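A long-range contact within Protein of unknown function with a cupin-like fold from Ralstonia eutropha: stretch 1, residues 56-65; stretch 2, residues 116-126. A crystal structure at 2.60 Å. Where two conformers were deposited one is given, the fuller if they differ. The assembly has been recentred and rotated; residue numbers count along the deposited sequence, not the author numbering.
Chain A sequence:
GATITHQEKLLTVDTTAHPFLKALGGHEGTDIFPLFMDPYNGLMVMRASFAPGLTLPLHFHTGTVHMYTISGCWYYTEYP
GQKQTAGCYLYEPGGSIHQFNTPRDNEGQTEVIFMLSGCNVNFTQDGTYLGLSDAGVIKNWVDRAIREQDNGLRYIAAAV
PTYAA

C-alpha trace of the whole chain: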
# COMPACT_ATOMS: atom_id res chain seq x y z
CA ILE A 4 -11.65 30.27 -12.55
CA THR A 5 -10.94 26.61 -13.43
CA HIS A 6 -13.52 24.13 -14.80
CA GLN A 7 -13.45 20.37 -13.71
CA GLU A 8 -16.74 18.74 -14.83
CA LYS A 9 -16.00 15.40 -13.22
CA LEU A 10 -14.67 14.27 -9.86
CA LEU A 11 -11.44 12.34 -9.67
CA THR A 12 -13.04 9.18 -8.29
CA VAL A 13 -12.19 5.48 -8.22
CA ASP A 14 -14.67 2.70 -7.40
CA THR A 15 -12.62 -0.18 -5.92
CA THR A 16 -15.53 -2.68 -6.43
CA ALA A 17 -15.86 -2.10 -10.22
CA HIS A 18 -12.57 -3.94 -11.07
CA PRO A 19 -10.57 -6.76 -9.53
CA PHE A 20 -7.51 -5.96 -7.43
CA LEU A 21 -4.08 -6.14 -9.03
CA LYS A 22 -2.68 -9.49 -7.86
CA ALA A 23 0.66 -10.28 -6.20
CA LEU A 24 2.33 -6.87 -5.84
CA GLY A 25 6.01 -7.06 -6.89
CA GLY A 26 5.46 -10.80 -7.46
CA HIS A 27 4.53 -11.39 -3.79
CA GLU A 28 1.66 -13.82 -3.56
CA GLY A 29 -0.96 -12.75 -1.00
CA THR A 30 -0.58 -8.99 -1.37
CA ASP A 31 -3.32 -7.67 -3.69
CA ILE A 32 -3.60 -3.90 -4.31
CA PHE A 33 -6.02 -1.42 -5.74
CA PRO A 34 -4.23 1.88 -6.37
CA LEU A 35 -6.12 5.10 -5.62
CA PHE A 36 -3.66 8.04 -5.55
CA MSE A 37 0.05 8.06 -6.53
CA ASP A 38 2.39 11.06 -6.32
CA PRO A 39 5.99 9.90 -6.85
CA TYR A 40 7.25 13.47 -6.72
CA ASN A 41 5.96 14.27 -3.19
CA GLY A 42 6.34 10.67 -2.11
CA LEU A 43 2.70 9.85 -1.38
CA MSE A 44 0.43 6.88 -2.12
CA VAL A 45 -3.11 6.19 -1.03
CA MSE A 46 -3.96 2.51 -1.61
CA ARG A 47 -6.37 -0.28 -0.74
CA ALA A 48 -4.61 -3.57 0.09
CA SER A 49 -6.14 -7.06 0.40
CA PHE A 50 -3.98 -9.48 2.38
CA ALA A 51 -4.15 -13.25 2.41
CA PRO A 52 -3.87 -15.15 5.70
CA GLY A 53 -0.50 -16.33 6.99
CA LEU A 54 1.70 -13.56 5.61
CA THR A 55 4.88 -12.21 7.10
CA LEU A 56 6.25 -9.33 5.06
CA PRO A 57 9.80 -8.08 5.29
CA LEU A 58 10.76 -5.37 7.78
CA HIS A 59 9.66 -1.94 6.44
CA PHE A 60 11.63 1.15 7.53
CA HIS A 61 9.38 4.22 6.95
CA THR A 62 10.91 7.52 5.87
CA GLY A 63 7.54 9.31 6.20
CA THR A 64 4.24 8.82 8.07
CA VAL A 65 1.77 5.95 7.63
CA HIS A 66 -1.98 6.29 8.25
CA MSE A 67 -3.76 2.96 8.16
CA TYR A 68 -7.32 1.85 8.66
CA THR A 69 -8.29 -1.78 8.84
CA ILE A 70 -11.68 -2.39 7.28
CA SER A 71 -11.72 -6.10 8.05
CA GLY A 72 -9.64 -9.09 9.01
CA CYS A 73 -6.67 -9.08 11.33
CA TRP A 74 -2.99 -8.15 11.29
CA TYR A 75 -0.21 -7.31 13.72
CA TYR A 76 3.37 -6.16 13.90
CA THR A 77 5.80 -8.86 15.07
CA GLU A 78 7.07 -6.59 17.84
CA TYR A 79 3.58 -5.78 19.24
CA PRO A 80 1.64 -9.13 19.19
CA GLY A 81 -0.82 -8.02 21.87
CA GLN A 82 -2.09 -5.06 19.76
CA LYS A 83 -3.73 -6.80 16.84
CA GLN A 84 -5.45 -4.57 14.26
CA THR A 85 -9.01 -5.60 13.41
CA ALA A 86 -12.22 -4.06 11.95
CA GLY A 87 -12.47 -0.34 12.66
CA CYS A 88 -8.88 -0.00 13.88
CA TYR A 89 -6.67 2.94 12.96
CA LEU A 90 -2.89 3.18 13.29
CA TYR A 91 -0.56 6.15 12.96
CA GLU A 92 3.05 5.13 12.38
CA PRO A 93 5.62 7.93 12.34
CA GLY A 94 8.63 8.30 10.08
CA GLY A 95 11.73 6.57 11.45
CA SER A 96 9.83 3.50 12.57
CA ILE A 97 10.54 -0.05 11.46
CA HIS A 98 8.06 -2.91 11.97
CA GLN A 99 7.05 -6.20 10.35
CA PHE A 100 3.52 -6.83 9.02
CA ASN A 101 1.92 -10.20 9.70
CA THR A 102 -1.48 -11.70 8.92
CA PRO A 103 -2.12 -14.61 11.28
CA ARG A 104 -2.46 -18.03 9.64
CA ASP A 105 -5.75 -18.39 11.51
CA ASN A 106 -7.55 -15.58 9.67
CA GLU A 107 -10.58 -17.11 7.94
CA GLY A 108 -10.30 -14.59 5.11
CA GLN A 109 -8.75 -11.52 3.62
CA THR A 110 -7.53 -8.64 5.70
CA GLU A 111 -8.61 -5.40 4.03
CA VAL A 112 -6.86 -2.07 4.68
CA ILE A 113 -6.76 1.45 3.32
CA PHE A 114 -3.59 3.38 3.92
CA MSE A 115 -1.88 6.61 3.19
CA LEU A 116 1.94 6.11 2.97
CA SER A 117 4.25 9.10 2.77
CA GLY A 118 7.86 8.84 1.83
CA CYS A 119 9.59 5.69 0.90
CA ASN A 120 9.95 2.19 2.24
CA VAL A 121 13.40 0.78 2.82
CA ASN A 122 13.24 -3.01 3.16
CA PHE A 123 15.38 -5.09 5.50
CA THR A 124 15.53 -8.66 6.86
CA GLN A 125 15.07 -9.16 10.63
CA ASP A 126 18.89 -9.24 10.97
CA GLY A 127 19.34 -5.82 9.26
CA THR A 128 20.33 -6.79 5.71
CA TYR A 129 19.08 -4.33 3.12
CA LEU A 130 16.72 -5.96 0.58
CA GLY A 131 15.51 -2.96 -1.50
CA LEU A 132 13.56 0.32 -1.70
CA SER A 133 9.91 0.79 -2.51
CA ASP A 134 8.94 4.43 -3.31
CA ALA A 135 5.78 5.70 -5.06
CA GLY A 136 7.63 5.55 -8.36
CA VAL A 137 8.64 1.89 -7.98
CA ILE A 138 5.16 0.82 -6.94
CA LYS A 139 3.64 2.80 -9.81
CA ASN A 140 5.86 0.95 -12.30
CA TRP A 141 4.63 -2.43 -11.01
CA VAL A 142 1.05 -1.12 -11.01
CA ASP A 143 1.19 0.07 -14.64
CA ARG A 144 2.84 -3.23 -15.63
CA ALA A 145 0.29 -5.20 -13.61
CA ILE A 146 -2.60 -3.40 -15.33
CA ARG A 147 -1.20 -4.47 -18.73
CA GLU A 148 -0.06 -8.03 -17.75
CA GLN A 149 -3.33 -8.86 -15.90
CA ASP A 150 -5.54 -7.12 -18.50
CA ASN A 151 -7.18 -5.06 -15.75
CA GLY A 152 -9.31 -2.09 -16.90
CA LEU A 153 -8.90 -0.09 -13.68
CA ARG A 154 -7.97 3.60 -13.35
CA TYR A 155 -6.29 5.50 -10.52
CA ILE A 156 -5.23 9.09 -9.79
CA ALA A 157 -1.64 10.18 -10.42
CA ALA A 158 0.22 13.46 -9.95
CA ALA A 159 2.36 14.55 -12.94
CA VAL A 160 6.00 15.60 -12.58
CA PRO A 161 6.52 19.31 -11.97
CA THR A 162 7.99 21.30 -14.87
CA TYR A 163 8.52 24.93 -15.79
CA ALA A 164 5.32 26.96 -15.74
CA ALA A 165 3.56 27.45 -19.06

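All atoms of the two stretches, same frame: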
# COMPACT_ATOMS: atom_id res chain seq x y z
N LEU A 56 5.51 -10.15 6.00
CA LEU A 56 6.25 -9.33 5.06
C LEU A 56 7.62 -9.00 5.61
O LEU A 56 7.91 -9.26 6.78
CB LEU A 56 5.47 -8.06 4.73
CG LEU A 56 4.11 -8.30 4.09
CD1 LEU A 56 3.39 -6.97 3.99
CD2 LEU A 56 4.26 -9.00 2.74
N PRO A 57 8.50 -8.43 4.77
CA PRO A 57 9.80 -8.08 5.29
C PRO A 57 9.69 -6.87 6.20
O PRO A 57 8.64 -6.24 6.25
CB PRO A 57 10.60 -7.73 4.02
CG PRO A 57 9.77 -8.17 2.88
CD PRO A 57 8.39 -8.08 3.34
N LEU A 58 10.75 -6.56 6.93
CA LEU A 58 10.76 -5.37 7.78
C LEU A 58 10.73 -4.12 6.88
O LEU A 58 11.49 -4.01 5.94
CB LEU A 58 12.00 -5.30 8.68
CG LEU A 58 12.11 -6.12 9.96
CD1 LEU A 58 13.51 -5.99 10.51
CD2 LEU A 58 11.16 -5.64 10.99
N HIS A 59 9.82 -3.19 7.19
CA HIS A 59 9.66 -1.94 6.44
C HIS A 59 10.11 -0.75 7.26
O HIS A 59 9.45 -0.43 8.24
CB HIS A 59 8.19 -1.68 6.04
CG HIS A 59 7.62 -2.67 5.06
ND1 HIS A 59 8.27 -3.05 3.90
CD2 HIS A 59 6.43 -3.32 5.05
CE1 HIS A 59 7.53 -3.92 3.24
NE2 HIS A 59 6.40 -4.10 3.91
N PHE A 60 11.21 -0.10 6.89
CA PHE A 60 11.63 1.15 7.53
C PHE A 60 10.92 2.28 6.80
O PHE A 60 11.07 2.42 5.59
CB PHE A 60 13.14 1.34 7.44
CG PHE A 60 13.62 2.65 7.98
CD1 PHE A 60 13.89 2.78 9.31
CD2 PHE A 60 13.78 3.74 7.15
CE1 PHE A 60 14.32 3.98 9.83
CE2 PHE A 60 14.21 4.95 7.67
CZ PHE A 60 14.49 5.07 9.01
N HIS A 61 10.15 3.09 7.53
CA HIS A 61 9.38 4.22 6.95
C HIS A 61 10.13 5.54 7.01
O HIS A 61 10.58 5.93 8.08
CB HIS A 61 8.05 4.39 7.66
CG HIS A 61 7.23 3.16 7.69
ND1 HIS A 61 6.73 2.57 6.55
CD2 HIS A 61 6.83 2.37 8.72
CE1 HIS A 61 6.06 1.48 6.87
NE2 HIS A 61 6.11 1.33 8.18
N THR A 62 10.26 6.22 5.88
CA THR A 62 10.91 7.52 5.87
C THR A 62 9.90 8.66 6.07
O THR A 62 10.28 9.81 6.23
CB THR A 62 11.65 7.77 4.54
OG1 THR A 62 10.72 7.73 3.45
CG2 THR A 62 12.76 6.73 4.32
N GLY A 63 8.61 8.34 6.01
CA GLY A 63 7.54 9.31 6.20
C GLY A 63 6.41 8.64 6.97
O GLY A 63 6.53 7.43 7.28
N THR A 64 5.33 9.38 7.26
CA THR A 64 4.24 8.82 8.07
C THR A 64 3.40 7.77 7.36
O THR A 64 3.40 7.70 6.15
CB THR A 64 3.25 9.91 8.59
OG1 THR A 64 2.55 10.49 7.49
CG2 THR A 64 3.98 11.00 9.39
N VAL A 65 2.72 6.94 8.15
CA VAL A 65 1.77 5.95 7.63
C VAL A 65 0.48 6.05 8.42
O VAL A 65 0.49 5.97 9.65
CB VAL A 65 2.21 4.49 7.77
CG1 VAL A 65 1.12 3.58 7.23
CG2 VAL A 65 3.52 4.22 7.04
N LEU A 116 0.50 6.20 2.68
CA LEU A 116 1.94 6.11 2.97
C LEU A 116 2.72 7.26 2.37
O LEU A 116 2.74 7.44 1.17
CB LEU A 116 2.51 4.80 2.40
CG LEU A 116 4.03 4.54 2.52
CD1 LEU A 116 4.50 4.42 3.95
CD2 LEU A 116 4.38 3.27 1.77
N SER A 117 3.39 8.01 3.23
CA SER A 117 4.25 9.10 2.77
C SER A 117 5.68 8.64 2.82
O SER A 117 6.07 7.82 3.67
CB SER A 117 4.10 10.35 3.63
OG SER A 117 2.82 10.89 3.43
N GLY A 118 6.48 9.18 1.91
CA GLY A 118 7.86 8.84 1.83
C GLY A 118 8.04 7.49 1.20
O GLY A 118 7.15 6.95 0.53
N CYS A 119 9.18 6.92 1.50
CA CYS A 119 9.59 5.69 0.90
C CYS A 119 9.72 4.56 1.92
O CYS A 119 9.74 4.78 3.14
CB CYS A 119 10.92 6.01 0.21
SG CYS A 119 11.76 4.68 -0.44
N ASN A 120 9.78 3.35 1.39
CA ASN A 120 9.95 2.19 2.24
C ASN A 120 11.29 1.58 1.93
O ASN A 120 11.66 1.36 0.79
CB ASN A 120 8.78 1.20 2.13
CG ASN A 120 7.55 1.65 2.93
OD1 ASN A 120 7.52 2.75 3.48
ND2 ASN A 120 6.54 0.79 3.01
N VAL A 121 12.08 1.39 2.99
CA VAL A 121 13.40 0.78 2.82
C VAL A 121 13.21 -0.57 3.48
O VAL A 121 12.82 -0.64 4.65
CB VAL A 121 14.55 1.60 3.46
CG1 VAL A 121 15.90 0.97 3.11
CG2 VAL A 121 14.49 3.02 2.99
N ASN A 122 13.49 -1.63 2.73
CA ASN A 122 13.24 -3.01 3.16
C ASN A 122 14.46 -3.73 3.69
O ASN A 122 15.52 -3.72 3.05
CB ASN A 122 12.65 -3.79 1.98
CG ASN A 122 11.35 -3.15 1.46
OD1 ASN A 122 10.48 -2.76 2.24
ND2 ASN A 122 11.23 -3.03 0.15
N PHE A 123 14.31 -4.34 4.87
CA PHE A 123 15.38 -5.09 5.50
C PHE A 123 14.87 -6.45 5.98
O PHE A 123 13.67 -6.67 6.06
CB PHE A 123 15.93 -4.35 6.72
CG PHE A 123 16.54 -3.01 6.43
CD1 PHE A 123 17.88 -2.89 6.16
CD2 PHE A 123 15.79 -1.87 6.50
CE1 PHE A 123 18.45 -1.66 5.93
CE2 PHE A 123 16.34 -0.64 6.27
CZ PHE A 123 17.69 -0.53 5.98
N THR A 124 15.81 -7.36 6.24
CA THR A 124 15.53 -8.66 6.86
C THR A 124 15.56 -8.41 8.36
O THR A 124 16.01 -7.35 8.80
CB THR A 124 16.63 -9.68 6.54
OG1 THR A 124 17.91 -9.11 6.83
CG2 THR A 124 16.62 -10.05 5.08
N GLN A 125 15.11 -9.37 9.17
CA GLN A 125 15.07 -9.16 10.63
C GLN A 125 16.48 -8.86 11.17
O GLN A 125 16.63 -8.10 12.11
CB GLN A 125 14.39 -10.34 11.37
CG GLN A 125 13.79 -10.01 12.76
N ASP A 126 17.51 -9.42 10.53
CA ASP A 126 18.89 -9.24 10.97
C ASP A 126 19.58 -7.98 10.42
O ASP A 126 20.80 -7.84 10.57
CB ASP A 126 19.72 -10.51 10.67
CG ASP A 126 19.93 -10.77 9.16
OD1 ASP A 126 19.34 -10.11 8.29
OD2 ASP A 126 20.72 -11.68 8.82

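The antiparallel pairing of these two stretches is interrupted at Thr62, where a side chain takes over a backbone role. The backbone N of Cys119 donates a hydrogen bond to Thr62 OG1 at 2.6 Å, not to a carbonyl oxygen. The p rotamer of Thr62 places its hydroxyl there. In return, Thr62 N donates to Cys119 O at 3.1 Å.

Two glycines face each other beside this point, with Gly63 CA and Gly118 CA 4.4 Å apart. Neither place has room for a side chain. A CB on Gly63 would lie 2.6 Å from Ser117 O, and one on Gly118 would lie 2.5 Å from Thr62 OG1. Gly118 also has a positive phi of 76°, which by itself favours glycine.

Before the interruption, strand 58-61 runs antiparallel to strand 120-123. Phe60 and Val121 form a hydrogen-bonded pair: Phe60 N to Val121 O is 2.8 Å, and Val121 N to Phe60 O is 3.0 Å. Leu58 and Phe123 form another. Phe123 N donates to Leu58 O at 3.0 Å with a nearly straight angle. The return bond, Leu58 N to Phe123 O, is also 3.0 Å but weak, since its angle is only 128°. Beyond the glycines the pairing resumes, and Ser117 N donates to Thr64 O at 2.9 Å.

The two faces of the sheet differ in character. Leu58, Phe60, Val121 and Phe123 share one face, and their apolar side chains cover each other. Phe60 CB lies 3.9 Å from Phe123 CE2, at the edge of the Phe123 ring. Phe60 CB is 4.2 Å from Val121 CB. Leu58 also reaches past the strand end, its CD1 3.5 Å from Gln125 CA.

The other face carries His59, His61, Asn120 and Asn122, with Val65 and Leu116 farther along. His59 and Asn122 are directly paired, and both use the m rotamer at chi1. His59 ND1 donates to Asn122 OD1 at 2.8 Å, near the plane of the imidazole. An amide oxygen suits this place because it can accept that proton. His61 and Asn120 are the next pair on this face, and both are buried. His61 NE2 is hydrogen-bonded elsewhere in the structure.

Val65 and Leu116 close the contact with a buried apolar pair, Val65 CG2 lying 3.2 Å from Leu116 CD1. Leu116 CD1 also comes within 3.9 Å of His61 ND1, so this leucine borders the polar group. In all, the contact buries 759 Å², both sides summed.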